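Local coordinates for IAA acetyltransferase (PDB 1Y9K), which probably transfers an acetyl group from acetyl-CoA to an amine, acting as a GNAT-type N-acetyltransferase, at residues A14-L19 against T39-Q44; Y52-T57 against M62-I67; S108-Y113 against D145-A150. All blocks are in the same frame, centred on the assembly; numbering follows the deposited sequence.

Interaction 1: A14-L19 against T39-Q44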
loop_
_atom_site.group_PDB
_atom_site.type_symbol
_atom_site.label_atom_id
_atom_site.label_comp_id
_atom_site.label_asym_id
_atom_site.label_seq_id
_atom_site.Cartn_x
_atom_site.Cartn_y
_atom_site.Cartn_z
ATOM N N ALA A 14 12.881 10.256 -6.613
ATOM C CA ALA A 14 12.563 11.107 -5.468
ATOM C C ALA A 14 11.681 10.410 -4.436
ATOM O O ALA A 14 11.054 11.070 -3.607
ATOM C CB ALA A 14 11.900 12.405 -5.944
ATOM N N ILE A 15 11.638 9.082 -4.482
ATOM C CA ILE A 15 10.783 8.308 -3.575
ATOM C C ILE A 15 11.161 8.474 -2.094
ATOM O O ILE A 15 12.346 8.498 -1.756
ATOM C CB ILE A 15 10.704 6.794 -3.963
ATOM C CG1 ILE A 15 12.102 6.168 -4.052
ATOM C CG2 ILE A 15 9.926 6.617 -5.269
ATOM C CD1 ILE A 15 12.142 4.652 -3.803
ATOM N N PRO A 16 10.150 8.624 -1.213
ATOM C CA PRO A 16 10.435 8.554 0.213
ATOM C C PRO A 16 10.674 7.111 0.653
ATOM O O PRO A 16 9.767 6.468 1.184
ATOM C CB PRO A 16 9.168 9.131 0.857
ATOM C CG PRO A 16 8.087 8.889 -0.131
ATOM C CD PRO A 16 8.722 8.881 -1.487
ATOM N N LYS A 17 11.889 6.610 0.412
ATOM C CA LYS A 17 12.327 5.292 0.906
ATOM C C LYS A 17 12.015 5.152 2.390
ATOM O O LYS A 17 11.554 4.109 2.849
ATOM C CB LYS A 17 13.832 5.121 0.692
ATOM C CG LYS A 17 14.216 4.237 -0.479
ATOM C CD LYS A 17 15.716 4.348 -0.760
ATOM C CE LYS A 17 16.241 3.139 -1.544
ATOM N NZ LYS A 17 17.498 3.497 -2.276
ATOM N N SER A 18 12.280 6.238 3.109
ATOM C CA SER A 18 11.960 6.438 4.512
ATOM C C SER A 18 10.581 5.927 4.911
ATOM O O SER A 18 10.454 5.035 5.755
ATOM C CB SER A 18 12.078 7.941 4.823
ATOM O OG SER A 18 11.837 8.749 3.664
ATOM N N LEU A 19 9.550 6.479 4.283
ATOM C CA LEU A 19 8.173 6.120 4.599
ATOM C C LEU A 19 7.762 4.762 4.015
ATOM O O LEU A 19 6.961 4.037 4.615
ATOM C CB LEU A 19 7.250 7.229 4.106
ATOM C CG LEU A 19 5.956 7.531 4.843
ATOM C CD1 LEU A 19 6.188 7.725 6.331
ATOM C CD2 LEU A 19 5.400 8.785 4.225
ATOM N N THR A 39 4.462 6.078 -8.148
ATOM C CA THR A 39 4.480 6.483 -6.748
ATOM C C THR A 39 3.809 7.839 -6.544
ATOM O O THR A 39 4.133 8.808 -7.222
ATOM C CB THR A 39 5.917 6.537 -6.204
ATOM O OG1 THR A 39 6.608 5.328 -6.543
ATOM C CG2 THR A 39 5.918 6.718 -4.698
ATOM N N TYR A 40 2.869 7.889 -5.603
ATOM C CA TYR A 40 2.199 9.128 -5.228
ATOM C C TYR A 40 2.459 9.420 -3.755
ATOM O O TYR A 40 2.457 8.504 -2.936
ATOM C CB TYR A 40 0.694 9.041 -5.520
ATOM C CG TYR A 40 0.383 8.740 -6.971
ATOM C CD1 TYR A 40 0.642 7.474 -7.510
ATOM C CD2 TYR A 40 -0.171 9.712 -7.805
ATOM C CE1 TYR A 40 0.373 7.179 -8.838
ATOM C CE2 TYR A 40 -0.450 9.429 -9.144
ATOM C CZ TYR A 40 -0.167 8.155 -9.652
ATOM O OH TYR A 40 -0.424 7.852 -10.976
ATOM N N VAL A 41 2.706 10.682 -3.418
ATOM C CA VAL A 41 2.920 11.046 -2.014
ATOM C C VAL A 41 1.838 11.977 -1.465
ATOM O O VAL A 41 1.225 12.728 -2.211
ATOM C CB VAL A 41 4.343 11.620 -1.739
ATOM C CG1 VAL A 41 5.412 10.602 -2.105
ATOM C CG2 VAL A 41 4.568 12.961 -2.473
ATOM N N ALA A 42 1.605 11.893 -0.158
ATOM C CA ALA A 42 0.737 12.828 0.554
ATOM C C ALA A 42 1.596 13.826 1.337
ATOM O O ALA A 42 2.550 13.437 2.027
ATOM C CB ALA A 42 -0.200 12.083 1.486
ATOM N N LYS A 43 1.262 15.111 1.215
ATOM C CA LYS A 43 1.974 16.170 1.939
ATOM C C LYS A 43 1.039 16.947 2.861
ATOM O O LYS A 43 -0.088 17.259 2.470
ATOM C CB LYS A 43 2.652 17.131 0.958
ATOM C CG LYS A 43 3.471 16.449 -0.114
ATOM C CD LYS A 43 4.355 17.430 -0.843
ATOM C CE LYS A 43 5.038 16.743 -2.013
ATOM N NZ LYS A 43 6.310 17.410 -2.397
ATOM N N GLN A 44 1.501 17.221 4.085
ATOM C CA GLN A 44 0.824 18.155 5.018
ATOM C C GLN A 44 1.666 18.521 6.252
ATOM O O GLN A 44 2.301 17.654 6.865
ATOM C CB GLN A 44 -0.581 17.679 5.443
ATOM C CG GLN A 44 -0.615 16.580 6.483
ATOM C CD GLN A 44 -1.520 16.914 7.649
ATOM O OE1 GLN A 44 -2.493 16.205 7.918
ATOM N NE2 GLN A 44 -1.201 17.995 8.355
#

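Interaction 2: Y52-T57 against M62-I67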
loop_
_atom_site.group_PDB
_atom_site.type_symbol
_atom_site.label_atom_id
_atom_site.label_comp_id
_atom_site.label_asym_id
_atom_site.label_seq_id
_atom_site.Cartn_x
_atom_site.Cartn_y
_atom_site.Cartn_z
ATOM N N TYR A 52 1.872 5.947 -1.550
ATOM C CA TYR A 52 1.467 4.664 -2.113
ATOM C C TYR A 52 2.139 4.428 -3.476
ATOM O O TYR A 52 2.503 5.377 -4.175
ATOM C CB TYR A 52 -0.063 4.522 -2.185
ATOM C CG TYR A 52 -0.767 5.315 -3.283
ATOM C CD1 TYR A 52 -0.795 4.851 -4.603
ATOM C CD2 TYR A 52 -1.441 6.511 -2.991
ATOM C CE1 TYR A 52 -1.458 5.563 -5.609
ATOM C CE2 TYR A 52 -2.108 7.227 -3.986
ATOM C CZ TYR A 52 -2.106 6.744 -5.290
ATOM O OH TYR A 52 -2.751 7.440 -6.277
ATOM N N VAL A 53 2.330 3.159 -3.823
ATOM C CA VAL A 53 2.912 2.756 -5.096
ATOM C C VAL A 53 1.902 1.833 -5.779
ATOM O O VAL A 53 1.455 0.833 -5.196
ATOM C CB VAL A 53 4.281 2.020 -4.912
ATOM C CG1 VAL A 53 4.895 1.613 -6.253
ATOM C CG2 VAL A 53 5.257 2.878 -4.145
ATOM N N LEU A 54 1.535 2.201 -7.009
ATOM C CA LEU A 54 0.697 1.385 -7.888
ATOM C C LEU A 54 1.566 0.641 -8.881
ATOM O O LEU A 54 2.483 1.218 -9.453
ATOM C CB LEU A 54 -0.296 2.262 -8.643
ATOM C CG LEU A 54 -1.503 2.723 -7.835
ATOM C CD1 LEU A 54 -2.393 3.619 -8.670
ATOM C CD2 LEU A 54 -2.288 1.526 -7.316
ATOM N N LEU A 55 1.301 -0.650 -9.059
ATOM C CA LEU A 55 1.978 -1.435 -10.087
ATOM C C LEU A 55 0.944 -2.114 -10.977
ATOM O O LEU A 55 -0.031 -2.673 -10.481
ATOM C CB LEU A 55 2.900 -2.469 -9.448
ATOM C CG LEU A 55 3.783 -3.349 -10.344
ATOM C CD1 LEU A 55 4.851 -2.518 -11.040
ATOM C CD2 LEU A 55 4.415 -4.487 -9.551
ATOM N N GLU A 56 1.153 -2.043 -12.290
ATOM C CA GLU A 56 0.303 -2.741 -13.253
ATOM C C GLU A 56 0.774 -4.184 -13.397
ATOM O O GLU A 56 1.933 -4.444 -13.744
ATOM C CB GLU A 56 0.288 -2.024 -14.609
ATOM C CG GLU A 56 -0.920 -2.393 -15.464
ATOM C CD GLU A 56 -0.910 -1.742 -16.839
ATOM O OE1 GLU A 56 -0.060 -0.871 -17.108
ATOM O OE2 GLU A 56 -1.771 -2.106 -17.656
ATOM N N THR A 57 -0.133 -5.119 -13.134
ATOM C CA THR A 57 0.245 -6.516 -12.949
ATOM C C THR A 57 -0.334 -7.422 -14.047
ATOM O O THR A 57 0.246 -7.527 -15.139
ATOM C CB THR A 57 -0.138 -7.007 -11.526
ATOM O OG1 THR A 57 -1.541 -6.825 -11.314
ATOM C CG2 THR A 57 0.626 -6.206 -10.458
HETATM N N MSE A 62 -4.213 -3.143 -11.551
HETATM C CA MSE A 62 -3.157 -2.554 -10.735
HETATM C C MSE A 62 -3.203 -3.102 -9.302
HETATM O O MSE A 62 -4.259 -3.532 -8.808
HETATM C CB MSE A 62 -3.202 -1.016 -10.759
HETATM C CG MSE A 62 -2.740 -0.409 -12.109
HETATM SE SE MSE A 62 -2.509 1.389 -12.255
HETATM C CE MSE A 62 -3.981 2.064 -11.618
ATOM N N GLU A 63 -2.042 -3.108 -8.655
ATOM C CA GLU A 63 -1.946 -3.449 -7.258
ATOM C C GLU A 63 -1.253 -2.348 -6.473
ATOM O O GLU A 63 -0.237 -1.816 -6.918
ATOM C CB GLU A 63 -1.172 -4.746 -7.075
ATOM C CG GLU A 63 -1.166 -5.213 -5.624
ATOM C CD GLU A 63 -0.618 -6.612 -5.444
ATOM O OE1 GLU A 63 -0.537 -7.376 -6.438
ATOM O OE2 GLU A 63 -0.275 -6.942 -4.288
ATOM N N ILE A 64 -1.804 -2.022 -5.303
ATOM C CA ILE A 64 -1.120 -1.178 -4.324
ATOM C C ILE A 64 -0.013 -1.985 -3.640
ATOM O O ILE A 64 -0.282 -2.809 -2.762
ATOM C CB ILE A 64 -2.091 -0.585 -3.289
ATOM C CG1 ILE A 64 -3.208 0.191 -4.010
ATOM C CG2 ILE A 64 -1.335 0.336 -2.352
ATOM C CD1 ILE A 64 -4.451 0.473 -3.175
HETATM N N MSE A 65 1.226 -1.764 -4.078
HETATM C CA MSE A 65 2.371 -2.573 -3.634
HETATM C C MSE A 65 2.896 -2.132 -2.287
HETATM O O MSE A 65 3.579 -2.887 -1.585
HETATM C CB MSE A 65 3.512 -2.512 -4.653
HETATM C CG MSE A 65 3.198 -3.142 -6.016
HETATM SE SE MSE A 65 2.563 -4.832 -5.948
HETATM C CE MSE A 65 3.900 -5.689 -5.142
ATOM N N ASN A 66 2.591 -0.891 -1.945
ATOM C CA ASN A 66 3.043 -0.277 -0.714
ATOM C C ASN A 66 2.143 0.905 -0.462
ATOM O O ASN A 66 1.840 1.667 -1.379
ATOM C CB ASN A 66 4.507 0.178 -0.840
ATOM C CG ASN A 66 5.140 0.527 0.500
ATOM O OD1 ASN A 66 4.588 1.307 1.277
ATOM N ND2 ASN A 66 6.320 -0.022 0.758
ATOM N N ILE A 67 1.673 1.016 0.771
ATOM C CA ILE A 67 0.937 2.186 1.231
ATOM C C ILE A 67 1.378 2.452 2.677
ATOM O O ILE A 67 1.447 1.531 3.485
ATOM C CB ILE A 67 -0.604 2.029 1.059
ATOM C CG1 ILE A 67 -1.345 3.268 1.564
ATOM C CG2 ILE A 67 -1.119 0.740 1.714
ATOM C CD1 ILE A 67 -2.715 3.451 0.935
HETATM O O HOH W 1 -1.778 -8.124 -8.861
#

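Interaction 3: S108-Y113 against D145-A150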
loop_
_atom_site.group_PDB
_atom_site.type_symbol
_atom_site.label_atom_id
_atom_site.label_comp_id
_atom_site.label_asym_id
_atom_site.label_seq_id
_atom_site.Cartn_x
_atom_site.Cartn_y
_atom_site.Cartn_z
ATOM N N SER A 108 -6.140 -3.883 11.456
ATOM C CA SER A 108 -6.631 -2.523 11.244
ATOM C C SER A 108 -6.638 -2.129 9.752
ATOM O O SER A 108 -7.543 -1.419 9.298
ATOM C CB SER A 108 -5.832 -1.513 12.084
ATOM O OG SER A 108 -5.732 -0.264 11.407
ATOM N N GLN A 109 -5.638 -2.588 9.005
ATOM C CA GLN A 109 -5.630 -2.419 7.548
ATOM C C GLN A 109 -6.703 -3.259 6.864
ATOM O O GLN A 109 -7.362 -2.785 5.935
ATOM C CB GLN A 109 -4.254 -2.738 6.948
ATOM C CG GLN A 109 -3.126 -1.930 7.561
ATOM C CD GLN A 109 -1.911 -1.832 6.668
ATOM O OE1 GLN A 109 -1.275 -0.772 6.592
ATOM N NE2 GLN A 109 -1.577 -2.923 5.981
ATOM N N LEU A 110 -6.871 -4.502 7.325
ATOM C CA LEU A 110 -7.966 -5.364 6.854
ATOM C C LEU A 110 -9.351 -4.702 6.960
ATOM O O LEU A 110 -10.134 -4.767 6.014
ATOM C CB LEU A 110 -7.977 -6.714 7.578
ATOM C CG LEU A 110 -6.875 -7.737 7.289
ATOM C CD1 LEU A 110 -7.038 -8.966 8.193
ATOM C CD2 LEU A 110 -6.870 -8.135 5.824
ATOM N N ALA A 111 -9.646 -4.079 8.103
ATOM C CA ALA A 111 -10.891 -3.322 8.273
ATOM C C ALA A 111 -10.962 -2.117 7.330
ATOM O O ALA A 111 -11.990 -1.906 6.678
ATOM C CB ALA A 111 -11.074 -2.873 9.730
ATOM N N LEU A 112 -9.875 -1.340 7.266
ATOM C CA LEU A 112 -9.793 -0.163 6.394
ATOM C C LEU A 112 -10.060 -0.498 4.918
ATOM O O LEU A 112 -10.935 0.099 4.293
ATOM C CB LEU A 112 -8.437 0.540 6.543
ATOM C CG LEU A 112 -8.212 1.811 5.699
ATOM C CD1 LEU A 112 -9.113 2.955 6.175
ATOM C CD2 LEU A 112 -6.741 2.243 5.687
ATOM N N TYR A 113 -9.309 -1.453 4.375
ATOM C CA TYR A 113 -9.465 -1.867 2.983
ATOM C C TYR A 113 -10.888 -2.283 2.654
ATOM O O TYR A 113 -11.435 -1.869 1.629
ATOM C CB TYR A 113 -8.481 -2.993 2.628
ATOM C CG TYR A 113 -7.017 -2.602 2.749
ATOM C CD1 TYR A 113 -6.613 -1.272 2.618
ATOM C CD2 TYR A 113 -6.039 -3.563 2.969
ATOM C CE1 TYR A 113 -5.255 -0.903 2.735
ATOM C CE2 TYR A 113 -4.686 -3.214 3.080
ATOM C CZ TYR A 113 -4.306 -1.882 2.964
ATOM O OH TYR A 113 -2.986 -1.532 3.075
ATOM N N ASP A 145 1.413 -14.598 6.730
ATOM C CA ASP A 145 0.760 -14.809 5.442
ATOM C C ASP A 145 0.267 -13.491 4.854
ATOM O O ASP A 145 -0.119 -12.591 5.606
ATOM C CB ASP A 145 -0.440 -15.743 5.630
ATOM C CG ASP A 145 -0.088 -17.016 6.376
ATOM O OD1 ASP A 145 0.913 -17.660 6.015
ATOM O OD2 ASP A 145 -0.819 -17.390 7.315
HETATM N N MSE A 146 0.274 -13.380 3.524
HETATM C CA MSE A 146 -0.303 -12.216 2.848
HETATM C C MSE A 146 -1.765 -12.481 2.503
HETATM O O MSE A 146 -2.094 -13.393 1.740
HETATM C CB MSE A 146 0.500 -11.843 1.589
HETATM C CG MSE A 146 0.181 -10.474 0.967
HETATM SE SE MSE A 146 0.719 -9.037 1.960
HETATM C CE MSE A 146 2.254 -8.629 1.121
ATOM N N ILE A 147 -2.646 -11.690 3.097
ATOM C CA ILE A 147 -4.055 -11.713 2.732
ATOM C C ILE A 147 -4.237 -10.838 1.491
ATOM O O ILE A 147 -3.788 -9.683 1.458
ATOM C CB ILE A 147 -4.979 -11.229 3.902
ATOM C CG1 ILE A 147 -4.688 -11.989 5.214
ATOM C CG2 ILE A 147 -6.451 -11.304 3.513
ATOM C CD1 ILE A 147 -4.625 -13.495 5.120
ATOM N N ARG A 148 -4.885 -11.399 0.475
ATOM C CA ARG A 148 -5.039 -10.747 -0.824
ATOM C C ARG A 148 -6.461 -10.219 -0.942
ATOM O O ARG A 148 -7.434 -10.940 -0.656
ATOM C CB ARG A 148 -4.756 -11.734 -1.968
ATOM C CG ARG A 148 -3.410 -12.470 -1.897
ATOM C CD ARG A 148 -2.270 -11.550 -2.285
ATOM N NE ARG A 148 -2.342 -11.175 -3.700
ATOM C CZ ARG A 148 -1.744 -10.111 -4.239
ATOM N NH1 ARG A 148 -1.016 -9.295 -3.473
ATOM N NH2 ARG A 148 -1.875 -9.864 -5.550
ATOM N N LEU A 149 -6.576 -8.957 -1.342
ATOM C CA LEU A 149 -7.870 -8.311 -1.486
ATOM C C LEU A 149 -7.972 -7.665 -2.863
ATOM O O LEU A 149 -6.960 -7.304 -3.476
ATOM C CB LEU A 149 -8.106 -7.256 -0.383
ATOM C CG LEU A 149 -8.086 -7.576 1.120
ATOM C CD1 LEU A 149 -6.675 -7.459 1.719
ATOM C CD2 LEU A 149 -9.036 -6.642 1.850
ATOM N N ALA A 150 -9.199 -7.526 -3.351
ATOM C CA ALA A 150 -9.419 -6.987 -4.682
ATOM C C ALA A 150 -10.696 -6.181 -4.760
ATOM O O ALA A 150 -11.633 -6.366 -3.983
ATOM C CB ALA A 150 -9.426 -8.095 -5.717
#

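Interaction 1: A14-L19 against T39-Q44
A chi1 of 55° places CG1 of Ile15 between its own backbone N and carbonyl carbon, which leaves the other branch, CG2, to meet Thr39. That methyl lies 3.8 Å from Thr39 OG1 and 4.0 Å from Thr39 CG2, so it faces the forked end of the threonine rather than one branch of it, and the two side chains cross at about a right angle. In Val41, chi1 of -60° sets CG1 opposite the carbonyl carbon, the branch that reaches Pro16. The proline ring meets this methyl along its CG-CD side: Val41 CG1 is 3.7 Å from Pro16 CG and 3.8 Å from Pro16 CD. No hydrogen bond links the two segments, and the contact is small, about 130 Å² in all.

In the GNAT fold the chain passes from the first strand, here 6-10, through two helices into the second strand, here 38-43, which pairs antiparallel with the first. Ile15 and Pro16, just before the first of those helices, lean on one face of strand 38-43. Pro16 is the centre of an inverse gamma turn, whose bond from Lys17 N to Ile15 O is weak, and it also holds the N-cap position. Proline suits this place because its closed ring stiffens the turn while offering its CG and CD carbons to the Val41 methyl. The beta-branched Thr39 and Val41 suit an extended strand, and being two residues apart they point to the same side of it. Thr39 also touches Val51 of the next strand, whereas Ile10 of strand 6-10 packs against Ile15, Pro16 and Val41 and joins the two halves of the contact.

Interaction 2: Y52-T57 against M62-I67
Leu54 packs against Met62 and Ile64 in the tight part of this antiparallel hairpin. Its CD1 meets the selenomethionine methyl, Met62 CE, at 3.7 Å, and its CD2 lies equally far from Ile64 CG1, with the leucine and isoleucine side by side and pointing the same way. The unbranched, flexible Met62 chain can bend at chi3 (-50°) and turn its methyl onto Leu54. Farther along, CB of Tyr52 rests on CB of Ile67. On the other face the packing is close too: Met65, also selenomethionine, folds back at chi2 and chi3 and lays its CG 3.5 Å from Leu55 CB.

The backbones are joined by four well-formed hydrogen bonds, slightly bent (152-161°). Leu55 N donates to Glu63 O (2.9 Å) and Glu63 N to Leu55 O (2.8 Å). Beyond them the register slips: Leu54 lies opposite Ile64, yet Val53 O accepts from Met65 N (2.8 Å) while Val53 N donates to Asn66 O. One extra residue is thus taken up at Met65, consistent with the beta bulge in the fourth strand of GNAT enzymes, beside which the fourth and fifth strands (here 61-69 and 97-103) splay and acetyl-CoA binds in relatives.

The loose side is the hairpin end. Thr57 is exposed there, and a water accepts from Thr57 OG1 and donates to Glu63 OE1, 2.8 Å from each. The buried Glu63 carboxylate has its charged partner in Arg148.

Helix 78-92 covers the Tyr52, Met62, Ile64 and Ile67 face, where His85 and Thr89 bond the Tyr52 hydroxyl. Helix 27-36 touches Val53, Leu55 and Met65 from the opposite face, and strands 38-43 and 97-103 flank the hairpin within the sheet.

Interaction 3: S108-Y113 against D145-A150
Helix 107-115, which follows the fifth strand of the GNAT fold, lays Leu110 and Tyr113 over Ile147 and Leu149 of strand 141-152. Over these short segments helix and strand run almost parallel, at 11°, with axes 10.6 Å apart, a spacing that side chains bridge. Leu110 reaches across with CD2, which lies 3.9 Å from Ile147 CG2 and 4.2 Å from Leu149 CD1, so that one methyl bridges two strand residues. One helical turn on, Tyr113 contributes its CB, 3.8 Å from Leu149 CD2, while its ring atom CD2 meets Leu149 CD1 obliquely.

Leu149 therefore uses its two methyls separately, one on the stem and one on the ring of the tyrosine; its chi1 of -58° turns CG away from its own carbonyl carbon. Ile147 and Leu149, two apart on a strand, present the same face to the helix, and Leu110 and Tyr113, three apart, share one side of the helix. Apolar, branched Leu110, Ile147 and Leu149 suit an interface without hydrogen bonds; the large Tyr113 spans the gap to the sheet. One face of the Tyr113 ring also has Gln109 O above it, offset toward the rim.

Phe118 touches both Tyr113 and Leu149, and Ile120 lies against both strand residues. A helix over a strand inserted antiparallel between the fifth and sixth, here 97-103 and 119-124, is the arrangement typical of the C-terminal half of GNAT acetyltransferases.

How the interactions relate
All three interactions rest on one mixed sheet, with interactions 1 and 3 on opposite sides of the chain's centre. Interaction 2 is the buried middle, and the only one of the three joined by backbone hydrogen bonds across its segments; the others are partly buried, smaller, and made by side chains of a helix or its approach lying on a strand. Interaction 2 touches both. Toward 14-19/39-44 the link is within the sheet, where Tyr40 N probably bonds Tyr52 O at 2.9 Å and Thr39 packs on Val53. Toward 108-113/145-150 it is partly ionic, through the Glu63 to Arg148 salt bridge, and partly packing of Ile67 against the end of Tyr113, although interaction 3 itself is wholly apolar.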